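Local coordinates for protein probable porin (Pseudomonas aeruginosa, PDB 4FSP) that probably serves as a porin, a beta-barrel channel in the outer membrane through which small solutes would pass, at residues L331-L336 against L365-Q370; R323-F328 against S337-Y342; V380-T385 against R398-Y403. All blocks are in the same frame, centred on the assembly; numbering follows the deposited sequence.

Interaction 1: residues L331-L336 against L365-Q370. With C8E ((hydroxyethyloxy)tri(ethyloxy)octane), chain F.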
loop_
_atom_site.group_PDB
_atom_site.type_symbol
_atom_site.label_atom_id
_atom_site.label_comp_id
_atom_site.label_asym_id
_atom_site.label_seq_id
_atom_site.Cartn_x
_atom_site.Cartn_y
_atom_site.Cartn_z
ATOM N N LEU A 331 12.087 26.165 -2.205
ATOM C CA LEU A 331 11.467 27.476 -2.182
ATOM C C LEU A 331 11.869 28.214 -0.911
ATOM O O LEU A 331 11.705 29.426 -0.811
ATOM C CB LEU A 331 9.951 27.331 -2.279
ATOM C CG LEU A 331 9.508 26.500 -3.491
ATOM C CD1 LEU A 331 8.016 26.199 -3.452
ATOM C CD2 LEU A 331 9.883 27.197 -4.793
ATOM N N GLY A 332 12.410 27.475 0.055
ATOM C CA GLY A 332 12.962 28.082 1.253
ATOM C C GLY A 332 12.757 27.322 2.552
ATOM O O GLY A 332 13.523 27.497 3.496
ATOM N N VAL A 333 11.726 26.479 2.606
ATOM C CA VAL A 333 11.335 25.806 3.848
ATOM C C VAL A 333 11.431 24.278 3.746
ATOM O O VAL A 333 10.413 23.584 3.624
ATOM C CB VAL A 333 9.895 26.194 4.243
ATOM C CG1 VAL A 333 9.651 25.934 5.718
ATOM C CG2 VAL A 333 9.627 27.659 3.912
ATOM N N PRO A 334 12.658 23.743 3.809
ATOM C CA PRO A 334 12.810 22.291 3.683
ATOM C C PRO A 334 12.141 21.572 4.846
ATOM O O PRO A 334 12.105 22.101 5.959
ATOM C CB PRO A 334 14.330 22.090 3.722
ATOM C CG PRO A 334 14.844 23.268 4.476
ATOM C CD PRO A 334 13.929 24.414 4.137
ATOM N N GLY A 335 11.602 20.386 4.588
ATOM C CA GLY A 335 10.880 19.656 5.613
ATOM C C GLY A 335 9.384 19.918 5.577
ATOM O O GLY A 335 8.604 19.145 6.138
ATOM N N LEU A 336 8.981 21.007 4.925
ATOM C CA LEU A 336 7.568 21.351 4.836
ATOM C C LEU A 336 7.006 20.947 3.482
ATOM O O LEU A 336 7.502 21.365 2.435
ATOM C CB LEU A 336 7.339 22.851 5.058
ATOM C CG LEU A 336 5.866 23.283 5.143
ATOM C CD1 LEU A 336 5.203 22.634 6.347
ATOM C CD2 LEU A 336 5.686 24.813 5.184
ATOM N N LEU A 365 -0.750 17.923 5.504
ATOM C CA LEU A 365 0.321 18.852 5.823
ATOM C C LEU A 365 1.385 18.130 6.635
ATOM O O LEU A 365 1.082 17.397 7.597
ATOM C CB LEU A 365 -0.209 20.086 6.572
ATOM C CG LEU A 365 0.805 21.199 6.866
ATOM C CD1 LEU A 365 1.403 21.713 5.562
ATOM C CD2 LEU A 365 0.171 22.353 7.660
ATOM N N ARG A 366 2.637 18.322 6.238
ATOM C CA ARG A 366 3.733 17.604 6.867
ATOM C C ARG A 366 4.876 18.544 7.165
ATOM O O ARG A 366 5.178 19.434 6.363
ATOM C CB ARG A 366 4.241 16.508 5.933
ATOM C CG ARG A 366 3.227 15.429 5.656
ATOM C CD ARG A 366 3.678 14.504 4.540
ATOM N NE ARG A 366 2.652 13.508 4.246
ATOM C CZ ARG A 366 2.736 12.229 4.596
ATOM N NH1 ARG A 366 3.812 11.783 5.232
ATOM N NH2 ARG A 366 1.753 11.394 4.292
ATOM N N TYR A 367 5.515 18.337 8.311
ATOM C CA TYR A 367 6.764 19.018 8.600
ATOM C C TYR A 367 7.729 18.109 9.340
ATOM O O TYR A 367 7.332 17.371 10.248
ATOM C CB TYR A 367 6.558 20.315 9.389
ATOM C CG TYR A 367 7.833 21.119 9.471
ATOM C CD1 TYR A 367 8.305 21.808 8.365
ATOM C CD2 TYR A 367 8.580 21.163 10.636
ATOM C CE1 TYR A 367 9.473 22.527 8.416
ATOM C CE2 TYR A 367 9.754 21.892 10.703
ATOM C CZ TYR A 367 10.198 22.570 9.588
ATOM O OH TYR A 367 11.366 23.300 9.640
ATOM N N VAL A 368 8.995 18.171 8.933
ATOM C CA VAL A 368 10.074 17.439 9.579
ATOM C C VAL A 368 11.139 18.417 10.063
ATOM O O VAL A 368 11.711 19.155 9.258
ATOM C CB VAL A 368 10.761 16.491 8.597
ATOM C CG1 VAL A 368 11.801 15.649 9.326
ATOM C CG2 VAL A 368 9.739 15.611 7.900
ATOM N N LEU A 369 11.415 18.423 11.364
ATOM C CA LEU A 369 12.445 19.303 11.911
ATOM C C LEU A 369 13.778 19.059 11.208
ATOM O O LEU A 369 14.162 17.912 10.976
ATOM C CB LEU A 369 12.586 19.102 13.417
ATOM C CG LEU A 369 11.280 19.197 14.213
ATOM C CD1 LEU A 369 11.565 19.174 15.707
ATOM C CD2 LEU A 369 10.484 20.443 13.845
ATOM N N GLN A 370 14.470 20.137 10.847
ATOM C CA GLN A 370 15.678 20.031 10.032
ATOM C C GLN A 370 16.970 20.144 10.830
ATOM O O GLN A 370 18.056 19.963 10.280
ATOM C CB GLN A 370 15.667 21.097 8.943
ATOM C CG GLN A 370 14.468 21.014 8.028
ATOM C CD GLN A 370 14.460 19.751 7.208
ATOM O OE1 GLN A 370 15.314 19.556 6.347
ATOM N NE2 GLN A 370 13.493 18.883 7.470
HETATM C C7 C8E F . -0.530 26.026 4.478
HETATM C C8 C8E F . 0.650 26.188 3.525
HETATM O O9 C8E F . 1.348 27.405 3.738
HETATM C C10 C8E F . 2.711 27.210 4.058
HETATM C C11 C8E F . 3.584 28.023 3.101
HETATM O O12 C8E F . 4.279 29.081 3.735
HETATM C C13 C8E F . 5.603 29.239 3.254
HETATM C C14 C8E F . 6.434 30.127 4.183
HETATM O O15 C8E F . 6.835 31.300 3.498
HETATM C C16 C8E F . 7.712 32.163 4.205
HETATM C C17 C8E F . 8.770 31.397 4.993
HETATM O O18 C8E F . 9.930 31.272 4.201
HETATM C C19 C8E F . 10.747 32.419 4.269
HETATM C C20 C8E F . 12.179 31.998 4.575
#
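Both L336 and Y367 hold CG anti to the backbone N (chi1 -173° and -170°), and this brings the leucine across the tyrosine at about a right angle. L336 CB lies 3.6 Å from Y367 CD1, at the ring's edge and in its plane. Of its two methyls, L336 CD1 rests 4.0 Å from L365 CD1, while L336 CD2 meets the ether chain of a bound detergent. Q370 holds CG anti to its carbonyl carbon (chi1 -58°), which sets CG 3.3 Å from P334 O; the bend at chi2 then turns the amide toward G335. The polar link is made by the backbone: V368 N donates to G335 O at 3.0 Å, a bent bond with the donor well above the carbonyl plane, Y367 CA-H approaches the same oxygen at 3.1 Å, and L336 CA-H points to R366 O. P334 and G335 occupy the two central positions of a type II turn from V333 to L336; the glycine, at positive phi and without a side chain, packs closely against the Q370 amide. One bent hydrogen bond, two C-H...O contacts and an apolar edge suggest a join between turn and strand end that probably relies more on shape than on strong polar pairing.

Interaction 2: residues R323-F328 against S337-Y342. With C8E ((hydroxyethyloxy)tri(ethyloxy)octane), chain C; C8E ((hydroxyethyloxy)tri(ethyloxy)octane), chain F.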
loop_
_atom_site.group_PDB
_atom_site.type_symbol
_atom_site.label_atom_id
_atom_site.label_comp_id
_atom_site.label_asym_id
_atom_site.label_seq_id
_atom_site.Cartn_x
_atom_site.Cartn_y
_atom_site.Cartn_z
ATOM N N ARG A 323 -5.259 16.560 -8.076
ATOM C CA ARG A 323 -4.369 16.547 -6.933
ATOM C C ARG A 323 -3.246 17.564 -7.117
ATOM O O ARG A 323 -2.703 17.715 -8.209
ATOM C CB ARG A 323 -3.799 15.138 -6.745
ATOM C CG ARG A 323 -2.611 15.089 -5.815
ATOM C CD ARG A 323 -2.141 13.669 -5.522
ATOM N NE ARG A 323 -0.907 13.715 -4.745
ATOM C CZ ARG A 323 -0.509 12.775 -3.891
ATOM N NH1 ARG A 323 -1.247 11.688 -3.699
ATOM N NH2 ARG A 323 0.631 12.926 -3.232
ATOM N N TYR A 324 -2.904 18.266 -6.043
ATOM C CA TYR A 324 -1.790 19.187 -6.077
ATOM C C TYR A 324 -0.835 18.901 -4.927
ATOM O O TYR A 324 -1.265 18.797 -3.776
ATOM C CB TYR A 324 -2.299 20.619 -5.963
ATOM C CG TYR A 324 -1.199 21.630 -5.757
ATOM C CD1 TYR A 324 -0.469 22.114 -6.833
ATOM C CD2 TYR A 324 -0.898 22.112 -4.497
ATOM C CE1 TYR A 324 0.536 23.045 -6.662
ATOM C CE2 TYR A 324 0.112 23.051 -4.315
ATOM C CZ TYR A 324 0.822 23.514 -5.407
ATOM O OH TYR A 324 1.831 24.442 -5.252
ATOM N N ASP A 325 0.456 18.778 -5.238
ATOM C CA ASP A 325 1.491 18.660 -4.207
ATOM C C ASP A 325 2.435 19.843 -4.275
ATOM O O ASP A 325 2.699 20.371 -5.359
ATOM C CB ASP A 325 2.319 17.389 -4.392
ATOM C CG ASP A 325 1.506 16.135 -4.207
ATOM O OD1 ASP A 325 0.791 15.727 -5.159
ATOM O OD2 ASP A 325 1.585 15.550 -3.109
ATOM N N CYS A 326 2.949 20.245 -3.117
ATOM C CA CYS A 326 3.975 21.280 -3.048
ATOM C C CYS A 326 5.029 20.969 -1.996
ATOM O O CYS A 326 4.701 20.691 -0.841
ATOM C CB CYS A 326 3.356 22.649 -2.767
ATOM S SG CYS A 326 4.571 23.986 -2.732
ATOM N N ASP A 327 6.295 21.002 -2.412
ATOM C CA ASP A 327 7.433 20.885 -1.508
ATOM C C ASP A 327 7.972 22.292 -1.302
ATOM O O ASP A 327 8.316 22.977 -2.266
ATOM C CB ASP A 327 8.520 20.007 -2.134
ATOM C CG ASP A 327 9.642 19.657 -1.156
ATOM O OD1 ASP A 327 9.766 20.316 -0.107
ATOM O OD2 ASP A 327 10.410 18.713 -1.441
ATOM N N PHE A 328 8.041 22.741 -0.055
ATOM C CA PHE A 328 8.512 24.095 0.188
ATOM C C PHE A 328 10.027 24.126 0.334
ATOM O O PHE A 328 10.603 25.156 0.673
ATOM C CB PHE A 328 7.794 24.715 1.393
ATOM C CG PHE A 328 6.307 24.833 1.202
ATOM C CD1 PHE A 328 5.767 25.892 0.486
ATOM C CD2 PHE A 328 5.448 23.869 1.711
ATOM C CE1 PHE A 328 4.392 25.997 0.290
ATOM C CE2 PHE A 328 4.070 23.969 1.521
ATOM C CZ PHE A 328 3.542 25.038 0.808
ATOM N N SER A 337 5.962 20.133 3.508
ATOM C CA SER A 337 5.303 19.720 2.281
ATOM C C SER A 337 3.813 19.809 2.499
ATOM O O SER A 337 3.345 19.769 3.638
ATOM C CB SER A 337 5.665 18.283 1.937
ATOM O OG SER A 337 5.322 17.423 3.017
ATOM N N LEU A 338 3.072 19.896 1.402
ATOM C CA LEU A 338 1.627 19.989 1.460
ATOM C C LEU A 338 1.024 19.211 0.289
ATOM O O LEU A 338 1.606 19.174 -0.796
ATOM C CB LEU A 338 1.228 21.463 1.445
ATOM C CG LEU A 338 -0.123 21.980 0.965
ATOM C CD1 LEU A 338 -0.421 23.307 1.666
ATOM C CD2 LEU A 338 -0.099 22.186 -0.544
ATOM N N MET A 339 -0.124 18.574 0.515
ATOM C CA MET A 339 -0.851 17.912 -0.569
ATOM C C MET A 339 -2.345 18.134 -0.392
ATOM O O MET A 339 -2.843 18.147 0.734
ATOM C CB MET A 339 -0.534 16.407 -0.610
ATOM C CG MET A 339 -1.239 15.626 -1.735
ATOM S SD MET A 339 -2.959 15.149 -1.392
ATOM C CE MET A 339 -2.692 13.651 -0.433
ATOM N N THR A 340 -3.051 18.315 -1.505
ATOM C CA THR A 340 -4.507 18.367 -1.494
ATOM C C THR A 340 -5.032 17.616 -2.697
ATOM O O THR A 340 -4.443 17.680 -3.773
ATOM C CB THR A 340 -5.036 19.791 -1.650
ATOM O OG1 THR A 340 -4.130 20.710 -1.034
ATOM C CG2 THR A 340 -6.413 19.898 -1.010
ATOM N N ARG A 341 -6.154 16.927 -2.531
ATOM C CA ARG A 341 -6.748 16.208 -3.650
ATOM C C ARG A 341 -8.257 16.158 -3.507
ATOM O O ARG A 341 -8.810 16.183 -2.399
ATOM C CB ARG A 341 -6.159 14.791 -3.771
ATOM C CG ARG A 341 -6.252 13.969 -2.478
ATOM C CD ARG A 341 -5.572 12.595 -2.628
ATOM N NE ARG A 341 -5.587 11.847 -1.368
ATOM C CZ ARG A 341 -4.906 10.728 -1.154
ATOM N NH1 ARG A 341 -4.160 10.212 -2.122
ATOM N NH2 ARG A 341 -4.972 10.125 0.025
ATOM N N TYR A 342 -8.924 16.086 -4.644
ATOM C CA TYR A 342 -10.368 16.035 -4.660
ATOM C C TYR A 342 -10.777 14.898 -5.585
ATOM O O TYR A 342 -10.232 14.762 -6.691
ATOM C CB TYR A 342 -10.933 17.381 -5.139
ATOM C CG TYR A 342 -12.425 17.368 -5.305
ATOM C CD1 TYR A 342 -13.262 17.477 -4.206
ATOM C CD2 TYR A 342 -13.001 17.246 -6.560
ATOM C CE1 TYR A 342 -14.637 17.458 -4.357
ATOM C CE2 TYR A 342 -14.368 17.231 -6.723
ATOM C CZ TYR A 342 -15.180 17.331 -5.619
ATOM O OH TYR A 342 -16.546 17.313 -5.778
HETATM C C1 C8E C . -4.733 24.353 -4.209
HETATM C C2 C8E C . -4.152 24.690 -5.580
HETATM C C3 C8E C . -2.854 25.480 -5.441
HETATM C C4 C8E C . -2.177 25.720 -6.790
HETATM C C5 C8E C . -0.947 26.623 -6.670
HETATM C C6 C8E C . -0.165 26.588 -7.975
HETATM C C7 C8E C . 0.950 27.624 -8.093
HETATM C C8 C8E C . 1.573 27.465 -9.479
HETATM O O9 C8E C . 2.292 28.598 -9.919
HETATM C C10 C8E C . 3.681 28.361 -9.946
HETATM C C11 C8E C . 4.138 28.029 -11.365
HETATM O O12 C8E C . 5.334 27.276 -11.300
HETATM C C7 C8E F . -0.530 26.026 4.478
HETATM C C8 C8E F . 0.650 26.188 3.525
HETATM O O9 C8E F . 1.348 27.405 3.738
HETATM C C10 C8E F . 2.711 27.210 4.058
HETATM C C11 C8E F . 3.584 28.023 3.101
HETATM O O12 C8E F . 4.279 29.081 3.735
HETATM C C13 C8E F . 5.603 29.239 3.254
HETATM C C14 C8E F . 6.434 30.127 4.183
HETATM O O15 C8E F . 6.835 31.300 3.498
HETATM C C16 C8E F . 7.712 32.163 4.205
HETATM C C17 C8E F . 8.770 31.397 4.993
HETATM O O18 C8E F . 9.930 31.272 4.201
HETATM C C19 C8E F . 10.747 32.419 4.269
HETATM C C20 C8E F . 12.179 31.998 4.575
HETATM O O HOH W 1 -3.723 10.599 -4.852
HETATM O O HOH W 2 3.330 16.530 -1.296
#
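Y324 and T340 face each other as a hydrogen-bonded pair in two antiparallel strands, Y324 N reaching T340 O at 2.8 Å and T340 N returning to Y324 O. The C326-L338 pair repeats the pattern, so four main-chain donors and four acceptors are satisfied between the strands. On the face of R323, D325 and M339, side chains, two waters and D362 supply the partners. The R323 chain, extended from CG to NE, takes hold of D325 side-on: NE gives a nearly straight bond (173°) to the syn lone pair of OD1 at 2.7 Å, and NH2 reaches OD2. M339 CG sits over one face of that guanidinium. D325 OD2 also receives a water that donates to L338 O as well. R323 NH1 and R341 NH1 stand only 3.6 Å apart, their planes nearly perpendicular; a second water accepts from both, and R341 NE pairs with D362, which probably eases the repulsion. On the other face, L338 CD2 touches the edge of the Y324 ring, 3.9 Å from Y324 CE2, and L338 CB lies 3.8 Å from F328 CE2, again at a ring edge. One detergent covers a face of Y324, whose OH bonds to Q278; another lies over F328 and meets L338 CD1. Charges on one face and detergent-coated aromatic and aliphatic groups on the other are typical of a beta hairpin in a porin barrel wall, with arginines of the kind that line OprD-family channels.

Interaction 3: residues V380-T385 against R398-Y403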
loop_
_atom_site.group_PDB
_atom_site.type_symbol
_atom_site.label_atom_id
_atom_site.label_comp_id
_atom_site.label_asym_id
_atom_site.label_seq_id
_atom_site.Cartn_x
_atom_site.Cartn_y
_atom_site.Cartn_z
ATOM N N VAL A 380 2.712 14.953 10.913
ATOM C CA VAL A 380 1.867 14.776 9.749
ATOM C C VAL A 380 0.424 14.975 10.173
ATOM O O VAL A 380 -0.009 14.437 11.198
ATOM C CB VAL A 380 2.041 13.373 9.110
ATOM C CG1 VAL A 380 1.139 13.241 7.892
ATOM C CG2 VAL A 380 3.492 13.138 8.696
ATOM N N TRP A 381 -0.308 15.758 9.383
ATOM C CA TRP A 381 -1.722 15.991 9.624
ATOM C C TRP A 381 -2.483 15.640 8.362
ATOM O O TRP A 381 -2.269 16.259 7.314
ATOM C CB TRP A 381 -1.968 17.464 9.973
ATOM C CG TRP A 381 -3.415 17.804 10.194
ATOM C CD1 TRP A 381 -4.412 16.943 10.550
ATOM C CD2 TRP A 381 -4.029 19.101 10.073
ATOM N NE1 TRP A 381 -5.605 17.621 10.656
ATOM C CE2 TRP A 381 -5.396 18.946 10.373
ATOM C CE3 TRP A 381 -3.553 20.374 9.736
ATOM C CZ2 TRP A 381 -6.296 20.017 10.344
ATOM C CZ3 TRP A 381 -4.445 21.437 9.710
ATOM C CH2 TRP A 381 -5.801 21.252 10.011
ATOM N N ARG A 382 -3.366 14.647 8.457
ATOM C CA ARG A 382 -4.208 14.259 7.321
ATOM C C ARG A 382 -5.680 14.483 7.648
ATOM O O ARG A 382 -6.237 13.873 8.575
ATOM C CB ARG A 382 -3.945 12.801 6.915
ATOM C CG ARG A 382 -2.465 12.497 6.716
ATOM C CD ARG A 382 -2.225 11.018 6.431
ATOM N NE ARG A 382 -2.899 10.598 5.205
ATOM C CZ ARG A 382 -3.553 9.450 5.067
ATOM N NH1 ARG A 382 -3.611 8.589 6.086
ATOM N NH2 ARG A 382 -4.143 9.162 3.909
ATOM N N ASN A 383 -6.302 15.376 6.889
ATOM C CA ASN A 383 -7.693 15.723 7.110
ATOM C C ASN A 383 -8.553 15.327 5.920
ATOM O O ASN A 383 -8.126 15.453 4.779
ATOM C CB ASN A 383 -7.815 17.218 7.375
ATOM C CG ASN A 383 -9.240 17.701 7.314
ATOM O OD1 ASN A 383 -9.735 18.070 6.247
ATOM N ND2 ASN A 383 -9.910 17.710 8.460
ATOM N N ALA A 384 -9.767 14.848 6.177
ATOM C CA ALA A 384 -10.631 14.421 5.084
ATOM C C ALA A 384 -12.093 14.740 5.303
ATOM O O ALA A 384 -12.599 14.686 6.426
ATOM C CB ALA A 384 -10.466 12.940 4.813
ATOM N N THR A 385 -12.761 15.052 4.198
ATOM C CA THR A 385 -14.196 15.234 4.169
ATOM C C THR A 385 -14.767 14.284 3.132
ATOM O O THR A 385 -14.365 14.324 1.959
ATOM C CB THR A 385 -14.559 16.667 3.739
ATOM O OG1 THR A 385 -14.048 17.599 4.702
ATOM C CG2 THR A 385 -16.060 16.804 3.646
ATOM N N ARG A 398 -6.328 12.637 11.035
ATOM C CA ARG A 398 -5.284 11.756 11.537
ATOM C C ARG A 398 -4.023 12.569 11.740
ATOM O O ARG A 398 -3.663 13.407 10.900
ATOM C CB ARG A 398 -5.012 10.621 10.554
ATOM C CG ARG A 398 -6.110 9.579 10.502
ATOM C CD ARG A 398 -5.934 8.712 9.279
ATOM N NE ARG A 398 -7.046 7.793 9.056
ATOM C CZ ARG A 398 -7.032 6.511 9.404
ATOM N NH1 ARG A 398 -5.967 5.997 10.010
ATOM N NH2 ARG A 398 -8.085 5.749 9.151
ATOM N N LEU A 399 -3.364 12.308 12.859
ATOM C CA LEU A 399 -2.185 13.045 13.294
ATOM C C LEU A 399 -1.095 12.045 13.607
ATOM O O LEU A 399 -1.331 11.043 14.293
ATOM C CB LEU A 399 -2.497 13.854 14.559
ATOM C CG LEU A 399 -3.183 15.200 14.354
ATOM C CD1 LEU A 399 -3.678 15.759 15.681
ATOM C CD2 LEU A 399 -2.209 16.159 13.700
ATOM N N TYR A 400 0.101 12.304 13.097
ATOM C CA TYR A 400 1.207 11.392 13.313
ATOM C C TYR A 400 2.407 12.194 13.757
ATOM O O TYR A 400 2.781 13.185 13.119
ATOM C CB TYR A 400 1.565 10.632 12.034
ATOM C CG TYR A 400 0.406 9.987 11.311
ATOM C CD1 TYR A 400 -0.379 10.718 10.430
ATOM C CD2 TYR A 400 0.119 8.635 11.477
ATOM C CE1 TYR A 400 -1.441 10.131 9.744
ATOM C CE2 TYR A 400 -0.940 8.039 10.797
ATOM C CZ TYR A 400 -1.714 8.792 9.929
ATOM O OH TYR A 400 -2.766 8.206 9.252
ATOM N N LEU A 401 2.992 11.755 14.862
ATOM C CA LEU A 401 4.265 12.247 15.332
ATOM C C LEU A 401 5.213 11.071 15.173
ATOM O O LEU A 401 4.980 10.014 15.751
ATOM C CB LEU A 401 4.149 12.623 16.804
ATOM C CG LEU A 401 5.279 13.455 17.401
ATOM C CD1 LEU A 401 5.628 14.577 16.459
ATOM C CD2 LEU A 401 4.833 14.017 18.744
ATOM N N THR A 402 6.253 11.228 14.362
ATOM C CA THR A 402 7.169 10.119 14.108
ATOM C C THR A 402 8.599 10.489 14.421
ATOM O O THR A 402 9.029 11.637 14.221
ATOM C CB THR A 402 7.138 9.625 12.651
ATOM O OG1 THR A 402 7.510 10.694 11.774
ATOM C CG2 THR A 402 5.764 9.102 12.283
ATOM N N TYR A 403 9.328 9.496 14.915
ATOM C CA TYR A 403 10.756 9.614 15.116
ATOM C C TYR A 403 11.427 8.271 14.833
ATOM O O TYR A 403 10.964 7.224 15.308
ATOM C CB TYR A 403 11.069 10.083 16.542
ATOM C CG TYR A 403 12.505 10.503 16.694
ATOM C CD1 TYR A 403 12.949 11.705 16.172
ATOM C CD2 TYR A 403 13.422 9.692 17.335
ATOM C CE1 TYR A 403 14.261 12.094 16.298
ATOM C CE2 TYR A 403 14.741 10.073 17.464
ATOM C CZ TYR A 403 15.154 11.275 16.944
ATOM O OH TYR A 403 16.464 11.668 17.064
#
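V380 and Y400, with R382 and R398, form the two hydrogen-bonded pairs of an antiparallel beta hairpin in the wall of the OprD-type barrel; W381 and L399 form the non-hydrogen-bonded pair between them. The main-chain bonds are alike, all with the donor in the carbonyl plane. V380 N gives to Y400 O at 2.8 Å and Y400 N to V380 O, while R382 N meets R398 O almost straight (175°) and R398 N answers to R382 O, which also accepts from Q308 NE2. Weaker C-H contacts fill the interval, L399 CA lying 3.3 Å from V380 O.

Apolar packing differs on the two faces. W381 and L399 run side by side, W381 CD1 of the indole 3.9 Å from L399 CD2, and the indole NE1 bonds to N397. On the face of V380 and Y400, V380 CB rests 3.8 Å from Y400 CD1 as the two side chains cross at a slant.

Charged groups gather on that same face. R382 and R398 lie side by side with like charges, and R398 NE finds its counter-ion in E396. R382 CD lies 3.5 Å from Y400 CE1, and the turn at chi3 (61°) then swings the guanidinium to the phenol. Y400 OH, already bonded to G138 O, there accepts a long bond of 3.3 Å from R382 NH1, the phenol oxygen lying in the plane of the R382 guanidinium.

Followed from the N terminus, the chain first runs through 323-328, turns through the loop holding 331-336 and returns along 337-342, so interaction 2 closes this hairpin. From that loop interaction 1 reaches on to 365-370, closing a longer loop that takes in strand 336-346 and crosses interaction 2 in sequence; the two share the detergent of chain F, while L336 O probably bonds to F328 N. Interaction 3 follows in series and closes the hairpin of 378-388 with 394-406. L365 O, probably bonded to W381 N, joins it to interaction 1. Together the contacts tie five consecutive strands of the barrel wall, and R341 of interaction 2 comes near R382 of interaction 3.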